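Local atomic coordinates of 2-dehydropantoate 2-reductase (Enterococcus faecium, PDB entry 3WFI), a protein that acts as an NADH-dependent D-mandelate dehydrogenase of the ketopantoate reductase family, interconverting D-mandelate and its 2-keto acid at a Rossmann-fold coenzyme site. Residues L101-G106 / G125-T130; N105-E110 / S183-A188. All coordinates share one frame; numbering follows the deposited sequence.

Contact 1: residues L101-G106 / G125-T130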
ATOM      1  N   LEU B 101      -5.986 -10.480 -33.162  1.00 19.95           N
ATOM      2  CA  LEU B 101      -7.074 -10.878 -32.275  1.00 21.05           C
ATOM      3  C   LEU B 101      -6.468 -11.416 -30.998  1.00 21.82           C
ATOM      4  O   LEU B 101      -5.755 -12.424 -31.019  1.00 20.91           O
ATOM      5  CB  LEU B 101      -7.952 -11.953 -32.933  1.00 20.84           C
ATOM      6  CG  LEU B 101      -9.007 -12.606 -32.035  1.00 20.89           C
ATOM      7  CD1 LEU B 101      -9.978 -11.584 -31.467  1.00 20.73           C
ATOM      8  CD2 LEU B 101      -9.751 -13.686 -32.809  1.00 21.06           C
ATOM      9  N   CYS B 102      -6.728 -10.719 -29.896  1.00 23.76           N
ATOM     10  CA  CYS B 102      -6.247 -11.144 -28.606  1.00 27.99           C
ATOM     11  C   CYS B 102      -7.304 -11.978 -27.891  1.00 28.14           C
ATOM     12  O   CYS B 102      -8.449 -11.555 -27.741  1.00 26.58           O
ATOM     13  CB  CYS B 102      -5.880  -9.939 -27.738  1.00 30.72           C
ATOM     14  SG  CYS B 102      -5.151 -10.492 -26.184  1.00 39.34           S
ATOM     15  N   LEU B 103      -6.916 -13.177 -27.485  1.00 31.53           N
ATOM     16  CA  LEU B 103      -7.770 -14.024 -26.659  1.00 34.21           C
ATOM     17  C   LEU B 103      -7.182 -14.153 -25.252  1.00 37.54           C
ATOM     18  O   LEU B 103      -7.563 -15.040 -24.489  1.00 40.06           O
ATOM     19  CB  LEU B 103      -7.979 -15.387 -27.322  1.00 34.56           C
ATOM     20  CG  LEU B 103      -9.087 -15.560 -28.350  1.00 34.41           C
ATOM     21  CD1 LEU B 103      -9.600 -14.245 -28.893  1.00 35.14           C
ATOM     22  CD2 LEU B 103      -8.668 -16.495 -29.467  1.00 35.82           C
ATOM     23  N   LEU B 104      -6.283 -13.230 -24.906  1.00 42.37           N
ATOM     24  CA  LEU B 104      -5.781 -13.099 -23.539  1.00 45.43           C
ATOM     25  C   LEU B 104      -6.818 -12.309 -22.746  1.00 47.54           C
ATOM     26  O   LEU B 104      -7.158 -11.177 -23.094  1.00 50.41           O
ATOM     27  CB  LEU B 104      -4.451 -12.339 -23.472  1.00 44.49           C
ATOM     28  CG  LEU B 104      -3.058 -12.742 -23.932  1.00 46.17           C
ATOM     29  CD1 LEU B 104      -2.825 -12.940 -25.425  1.00 44.93           C
ATOM     30  CD2 LEU B 104      -2.112 -11.690 -23.350  1.00 45.68           C
ATOM     31  N   ASN B 105      -7.311 -12.899 -21.668  1.00 55.30           N
ATOM     32  CA  ASN B 105      -8.283 -12.231 -20.819  1.00 58.78           C
ATOM     33  C   ASN B 105      -7.548 -11.331 -19.834  1.00 60.45           C
ATOM     34  O   ASN B 105      -7.261 -11.734 -18.706  1.00 66.36           O
ATOM     35  CB  ASN B 105      -9.167 -13.267 -20.105  1.00 62.72           C
ATOM     36  CG  ASN B 105      -9.899 -14.182 -21.084  1.00 64.12           C
ATOM     37  OD1 ASN B 105      -9.974 -13.899 -22.286  1.00 63.85           O
ATOM     38  ND2 ASN B 105     -10.444 -15.282 -20.573  1.00 65.02           N
ATOM     39  N   GLY B 106      -7.235 -10.112 -20.283  1.00 58.40           N
ATOM     40  CA  GLY B 106      -6.580  -9.113 -19.436  1.00 53.67           C
ATOM     41  C   GLY B 106      -6.690  -7.692 -19.969  1.00 48.48           C
ATOM     42  O   GLY B 106      -6.995  -7.485 -21.137  1.00 48.14           O
ATOM     43  N   GLY B 125     -11.087 -10.562 -27.592  1.00 22.77           N
ATOM     44  CA  GLY B 125     -12.107 -11.582 -27.455  1.00 23.92           C
ATOM     45  C   GLY B 125     -11.940 -12.553 -26.299  1.00 24.88           C
ATOM     46  O   GLY B 125     -10.932 -12.558 -25.595  1.00 23.44           O
ATOM     47  N   ASN B 126     -12.977 -13.355 -26.105  1.00 27.11           N
ATOM     48  CA  ASN B 126     -12.987 -14.425 -25.115  1.00 30.01           C
ATOM     49  C   ASN B 126     -13.274 -15.701 -25.848  1.00 30.01           C
ATOM     50  O   ASN B 126     -14.064 -15.700 -26.788  1.00 31.35           O
ATOM     51  CB  ASN B 126     -14.090 -14.196 -24.063  1.00 32.61           C
ATOM     52  CG  ASN B 126     -13.837 -12.974 -23.202  1.00 35.11           C
ATOM     53  OD1 ASN B 126     -14.768 -12.339 -22.714  1.00 40.00           O
ATOM     54  ND2 ASN B 126     -12.571 -12.637 -23.007  1.00 37.85           N
ATOM     55  N   THR B 127     -12.645 -16.792 -25.426  1.00 30.31           N
ATOM     56  CA  THR B 127     -12.961 -18.103 -25.979  1.00 30.94           C
ATOM     57  C   THR B 127     -13.503 -19.010 -24.871  1.00 32.23           C
ATOM     58  O   THR B 127     -12.974 -19.018 -23.762  1.00 30.62           O
ATOM     59  CB  THR B 127     -11.758 -18.768 -26.683  1.00 30.03           C
ATOM     60  OG1 THR B 127     -12.104 -20.120 -27.027  1.00 31.39           O
ATOM     61  CG2 THR B 127     -10.515 -18.778 -25.793  1.00 30.31           C
ATOM     62  N   MET B 128     -14.569 -19.744 -25.178  1.00 33.35           N
ATOM     63  CA  MET B 128     -15.180 -20.668 -24.222  1.00 35.25           C
ATOM     64  C   MET B 128     -14.957 -22.131 -24.614  1.00 32.86           C
ATOM     65  O   MET B 128     -15.517 -23.039 -24.001  1.00 33.29           O
ATOM     66  CB  MET B 128     -16.677 -20.355 -24.047  1.00 39.77           C
ATOM     67  CG  MET B 128     -16.946 -19.344 -22.929  1.00 43.86           C
ATOM     68  SD  MET B 128     -17.354 -17.630 -23.352  1.00 53.85           S
ATOM     69  CE  MET B 128     -16.357 -17.246 -24.782  1.00 48.69           C
ATOM     70  N   TRP B 129     -14.115 -22.352 -25.621  1.00 29.80           N
ATOM     71  CA  TRP B 129     -13.670 -23.694 -25.990  1.00 29.61           C
ATOM     72  C   TRP B 129     -12.773 -24.274 -24.909  1.00 29.41           C
ATOM     73  O   TRP B 129     -12.194 -23.528 -24.135  1.00 29.84           O
ATOM     74  CB  TRP B 129     -12.898 -23.644 -27.320  1.00 28.84           C
ATOM     75  CG  TRP B 129     -13.777 -23.361 -28.477  1.00 28.92           C
ATOM     76  CD1 TRP B 129     -14.016 -22.141 -29.057  1.00 28.50           C
ATOM     77  CD2 TRP B 129     -14.562 -24.312 -29.196  1.00 28.78           C
ATOM     78  NE1 TRP B 129     -14.903 -22.286 -30.097  1.00 28.18           N
ATOM     79  CE2 TRP B 129     -15.252 -23.608 -30.204  1.00 28.84           C
ATOM     80  CE3 TRP B 129     -14.761 -25.695 -29.079  1.00 30.13           C
ATOM     81  CZ2 TRP B 129     -16.118 -24.243 -31.101  1.00 29.26           C
ATOM     82  CZ3 TRP B 129     -15.612 -26.325 -29.974  1.00 29.96           C
ATOM     83  CH2 TRP B 129     -16.283 -25.597 -30.971  1.00 30.40           C
ATOM     84  N   THR B 130     -12.655 -25.602 -24.870  1.00 29.59           N
ATOM     85  CA  THR B 130     -11.649 -26.248 -24.039  1.00 29.76           C
ATOM     86  C   THR B 130     -10.654 -27.009 -24.916  1.00 29.37           C
ATOM     87  O   THR B 130     -10.914 -27.292 -26.084  1.00 29.32           O
ATOM     88  CB  THR B 130     -12.284 -27.194 -22.987  1.00 30.24           C
ATOM     89  OG1 THR B 130     -13.007 -28.233 -23.646  1.00 30.74           O
ATOM     90  CG2 THR B 130     -13.232 -26.430 -22.084  1.00 30.45           C
TER
HETATM   91  O   HOH W   1     -10.433 -16.228 -23.711  1.00 40.35           O

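Contact 2: residues N105-E110 / S183-A188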
ATOM      1  N   ASN B 105      -7.311 -12.899 -21.668  1.00 55.30           N
ATOM      2  CA  ASN B 105      -8.283 -12.231 -20.819  1.00 58.78           C
ATOM      3  C   ASN B 105      -7.548 -11.331 -19.834  1.00 60.45           C
ATOM      4  O   ASN B 105      -7.261 -11.734 -18.706  1.00 66.36           O
ATOM      5  CB  ASN B 105      -9.167 -13.267 -20.105  1.00 62.72           C
ATOM      6  CG  ASN B 105      -9.899 -14.182 -21.084  1.00 64.12           C
ATOM      7  OD1 ASN B 105      -9.974 -13.899 -22.286  1.00 63.85           O
ATOM      8  ND2 ASN B 105     -10.444 -15.282 -20.573  1.00 65.02           N
ATOM      9  N   GLY B 106      -7.235 -10.112 -20.283  1.00 58.40           N
ATOM     10  CA  GLY B 106      -6.580  -9.113 -19.436  1.00 53.67           C
ATOM     11  C   GLY B 106      -6.690  -7.692 -19.969  1.00 48.48           C
ATOM     12  O   GLY B 106      -6.995  -7.485 -21.137  1.00 48.14           O
ATOM     13  N   ILE B 107      -6.421  -6.721 -19.098  1.00 42.21           N
ATOM     14  CA  ILE B 107      -6.494  -5.302 -19.436  1.00 38.20           C
ATOM     15  C   ILE B 107      -5.124  -4.704 -19.771  1.00 33.94           C
ATOM     16  O   ILE B 107      -4.127  -5.022 -19.147  1.00 35.76           O
ATOM     17  CB  ILE B 107      -7.173  -4.509 -18.283  1.00 38.44           C
ATOM     18  CG1 ILE B 107      -7.723  -3.180 -18.797  1.00 37.26           C
ATOM     19  CG2 ILE B 107      -6.250  -4.300 -17.077  1.00 38.67           C
ATOM     20  CD1 ILE B 107      -9.049  -3.367 -19.489  1.00 37.69           C
ATOM     21  N   GLY B 108      -5.086  -3.838 -20.772  1.00 31.60           N
ATOM     22  CA  GLY B 108      -3.860  -3.139 -21.124  1.00 31.15           C
ATOM     23  C   GLY B 108      -2.976  -3.828 -22.154  1.00 30.58           C
ATOM     24  O   GLY B 108      -1.958  -3.265 -22.545  1.00 29.08           O
ATOM     25  N   HIS B 109      -3.365  -5.017 -22.624  1.00 28.90           N
ATOM     26  CA  HIS B 109      -2.580  -5.707 -23.649  1.00 29.81           C
ATOM     27  C   HIS B 109      -2.536  -4.910 -24.936  1.00 26.29           C
ATOM     28  O   HIS B 109      -1.521  -4.891 -25.613  1.00 26.25           O
ATOM     29  CB  HIS B 109      -3.125  -7.094 -23.950  1.00 32.74           C
ATOM     30  CG  HIS B 109      -3.115  -8.009 -22.775  1.00 35.40           C
ATOM     31  ND1 HIS B 109      -4.057  -8.993 -22.601  1.00 38.99           N
ATOM     32  CD2 HIS B 109      -2.296  -8.073 -21.697  1.00 38.79           C
ATOM     33  CE1 HIS B 109      -3.807  -9.644 -21.477  1.00 40.49           C
ATOM     34  NE2 HIS B 109      -2.744  -9.105 -20.910  1.00 39.93           N
ATOM     35  N   GLU B 110      -3.644  -4.240 -25.254  1.00 25.45           N
ATOM     36  CA  GLU B 110      -3.745  -3.384 -26.433  1.00 25.26           C
ATOM     37  C   GLU B 110      -2.624  -2.342 -26.510  1.00 24.87           C
ATOM     38  O   GLU B 110      -2.182  -1.988 -27.602  1.00 25.22           O
ATOM     39  CB  GLU B 110      -5.150  -2.736 -26.545  1.00 26.45           C
ATOM     40  CG  GLU B 110      -5.534  -1.626 -25.549  1.00 26.38           C
ATOM     41  CD  GLU B 110      -5.910  -2.127 -24.166  1.00 27.73           C
ATOM     42  OE1 GLU B 110      -5.850  -3.339 -23.917  1.00 28.16           O
ATOM     43  OE2 GLU B 110      -6.259  -1.296 -23.296  1.00 29.00           O
ATOM     44  N   SER B 183     -16.576  -5.818 -20.212  1.00 22.51           N
ATOM     45  CA  SER B 183     -16.521  -6.975 -19.328  1.00 23.28           C
ATOM     46  C   SER B 183     -15.079  -7.301 -18.947  1.00 22.42           C
ATOM     47  O   SER B 183     -14.817  -7.775 -17.837  1.00 22.72           O
ATOM     48  CB  SER B 183     -17.246  -8.200 -19.923  1.00 24.42           C
ATOM     49  OG  SER B 183     -16.322  -9.128 -20.437  1.00 26.97           O
ATOM     50  N   ILE B 184     -14.140  -7.000 -19.846  1.00 22.13           N
ATOM     51  CA  ILE B 184     -12.716  -7.162 -19.572  1.00 22.08           C
ATOM     52  C   ILE B 184     -12.264  -6.144 -18.487  1.00 21.27           C
ATOM     53  O   ILE B 184     -11.468  -6.475 -17.598  1.00 21.65           O
ATOM     54  CB  ILE B 184     -11.839  -6.980 -20.856  1.00 23.20           C
ATOM     55  CG1 ILE B 184     -12.072  -8.032 -21.950  1.00 24.10           C
ATOM     56  CG2 ILE B 184     -10.347  -6.913 -20.516  1.00 23.77           C
ATOM     57  CD1 ILE B 184     -13.029  -9.167 -21.693  1.00 24.97           C
ATOM     58  N   TYR B 185     -12.753  -4.906 -18.564  1.00 20.10           N
ATOM     59  CA  TYR B 185     -12.452  -3.909 -17.517  1.00 19.42           C
ATOM     60  C   TYR B 185     -13.059  -4.312 -16.183  1.00 18.37           C
ATOM     61  O   TYR B 185     -12.400  -4.220 -15.163  1.00 17.46           O
ATOM     62  CB  TYR B 185     -12.900  -2.502 -17.918  1.00 19.42           C
ATOM     63  CG  TYR B 185     -11.769  -1.587 -18.383  1.00 19.40           C
ATOM     64  CD1 TYR B 185     -11.625  -1.242 -19.722  1.00 19.53           C
ATOM     65  CD2 TYR B 185     -10.867  -1.024 -17.460  1.00 19.27           C
ATOM     66  CE1 TYR B 185     -10.595  -0.384 -20.132  1.00 19.72           C
ATOM     67  CE2 TYR B 185      -9.840  -0.171 -17.855  1.00 19.46           C
ATOM     68  CZ  TYR B 185      -9.704   0.156 -19.179  1.00 19.20           C
ATOM     69  OH  TYR B 185      -8.666   1.007 -19.505  1.00 19.22           O
ATOM     70  N   ARG B 186     -14.292  -4.811 -16.206  1.00 18.20           N
ATOM     71  CA  ARG B 186     -14.971  -5.255 -14.982  1.00 18.34           C
ATOM     72  C   ARG B 186     -14.226  -6.406 -14.318  1.00 18.58           C
ATOM     73  O   ARG B 186     -14.006  -6.408 -13.105  1.00 18.36           O
ATOM     74  CB  ARG B 186     -16.408  -5.684 -15.317  1.00 18.67           C
ATOM     75  CG  ARG B 186     -17.235  -6.206 -14.147  1.00 18.69           C
ATOM     76  CD  ARG B 186     -18.704  -6.172 -14.560  1.00 18.94           C
ATOM     77  NE  ARG B 186     -19.636  -6.768 -13.609  1.00 19.22           N
ATOM     78  CZ  ARG B 186     -19.896  -8.068 -13.507  1.00 19.99           C
ATOM     79  NH1 ARG B 186     -19.234  -8.959 -14.242  1.00 19.97           N
ATOM     80  NH2 ARG B 186     -20.809  -8.483 -12.631  1.00 20.59           N
ATOM     81  N   LYS B 187     -13.831  -7.396 -15.112  1.00 19.15           N
ATOM     82  CA  LYS B 187     -13.002  -8.473 -14.599  1.00 20.11           C
ATOM     83  C   LYS B 187     -11.654  -7.951 -14.050  1.00 18.66           C
ATOM     84  O   LYS B 187     -11.157  -8.440 -13.039  1.00 18.85           O
ATOM     85  CB  LYS B 187     -12.772  -9.524 -15.688  1.00 21.46           C
ATOM     86  CG  LYS B 187     -11.799 -10.639 -15.318  1.00 23.83           C
ATOM     87  CD  LYS B 187     -12.220 -11.364 -14.046  1.00 26.03           C
ATOM     88  CE  LYS B 187     -11.316 -12.559 -13.757  1.00 28.18           C
ATOM     89  NZ  LYS B 187     -11.315 -12.903 -12.302  1.00 28.56           N
ATOM     90  N   ALA B 188     -11.035  -7.001 -14.740  1.00 17.86           N
ATOM     91  CA  ALA B 188      -9.725  -6.493 -14.291  1.00 17.93           C
ATOM     92  C   ALA B 188      -9.824  -5.777 -12.951  1.00 17.46           C
ATOM     93  O   ALA B 188      -8.860  -5.794 -12.167  1.00 17.26           O
ATOM     94  CB  ALA B 188      -9.096  -5.584 -15.342  1.00 17.89           C
TER

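Contact 1: residues L101-G106 / G125-T130
C102 and G125 supply the backbone bond across this pair of parallel strand ends, a worked example of how a Rossmann sheet passes into its coenzyme-binding loops. G125 N donates to C102 O at 2.8 Å, with an angle of 140° at the hydrogen.

A polar cluster lies further along. The N126 side-chain amide brings its ND2 to N105 OD1, the two amide planes about 80° apart. This N126 ND2 to N105 OD1 hydrogen bond is weak at 3.0 Å, and ND2 gives another weak one to the carbonyl O of its own neighbour G125. The CB of N126 points away from 101-106, but with CG anti to the carbonyl carbon (chi1 -66°) the amide swings back to meet N105. A water adds a second grip on N105 OD1, donating to it at 2.8 Å and accepting the T127 N-H at 2.9 Å. N105 is a residue of the NAD(+) site and is poorly ordered in this chain, which has no coenzyme bound.

Apolar packing is supplied chiefly by L103, whose CD1 lies 3.9 Å from G125 CA, alongside a backbone with no side chain of its own. L103 CG also faces T127 CG2 at 4.4 Å.

Within the beta-alpha-beta unit of strand 98-102, helix 109-113 and strand 122-127, L101 bonds on to strand 71-76 and N126 to strand 147-151. F15 of helix 10-21 packs against both L103 and T127, and H109 of helix 109-113 against C102.

Contact 2: residues N105-E110 / S183-A188
A188 N donates to I184 O at 2.9 Å, the helical bond that sets these two residues one turn apart, both facing the loop 105-110. The contact is an instructive case of a loop pressed on a helix by almost wholly apolar contacts, with I107 carrying most of them.

The two branches of I107 divide the work. CG1 is anti to the backbone N (chi1 -159°) and carries CD1 over the centre of one face of the Y185 ring, a CH-pi contact whose modelled separation is too short to be trusted in detail. CG1 itself lies 3.8 Å from Y185 CE2, and the isoleucine side chain crosses that of the tyrosine at about a right angle. The other branch turns to the next helical turn, where CG2 meets A188 CB at 3.6 Å. At the CD1 end of I107, I184 CG2 comes within 3.9 Å, and the same methyl lies 3.5 Å from G106 O.

Two glycines shape the loop. The H109 imidazole, its CE1 3.5 Å from G106 CA, occupies the side of G106 where a side chain would otherwise project, while G108 has a positive phi of 90°, a conformation suited to glycine. E110 OE1 takes a weak bond from G108 N, and OE2 of the same carboxylate forms a salt bridge with K284. The Y185 hydroxyl is hydrogen-bonded to E232, beyond the I107 contact.

The pairing is an interdomain one: a loop following a Rossmann strand, bearing the NAD(+)-site residue N105, abuts helix 180-191 in the C-terminal family region, consistent with the two-domain build of ketopantoate reductases.

In the fold
Both contacts draw on the chain that leaves strand 98-102, and N105 and G106 belong to each. Contact 1 is partly buried and lies within the Rossmann domain, where main-chain pairing gives way to weak amide bonds and water at the coenzyme site. Contact 2 is more fully buried, joins sequence regions 73 residues apart, and relies on hydrocarbon packing between domains. Their centres are 11 Å apart, yet they touch: L104 CD2 packs on H109 CE1 at 3.3 Å, and N126 ND2 lies 3.7 Å from I184 CD1. The second of these brings the polar cluster of contact 1 against the helix of contact 2.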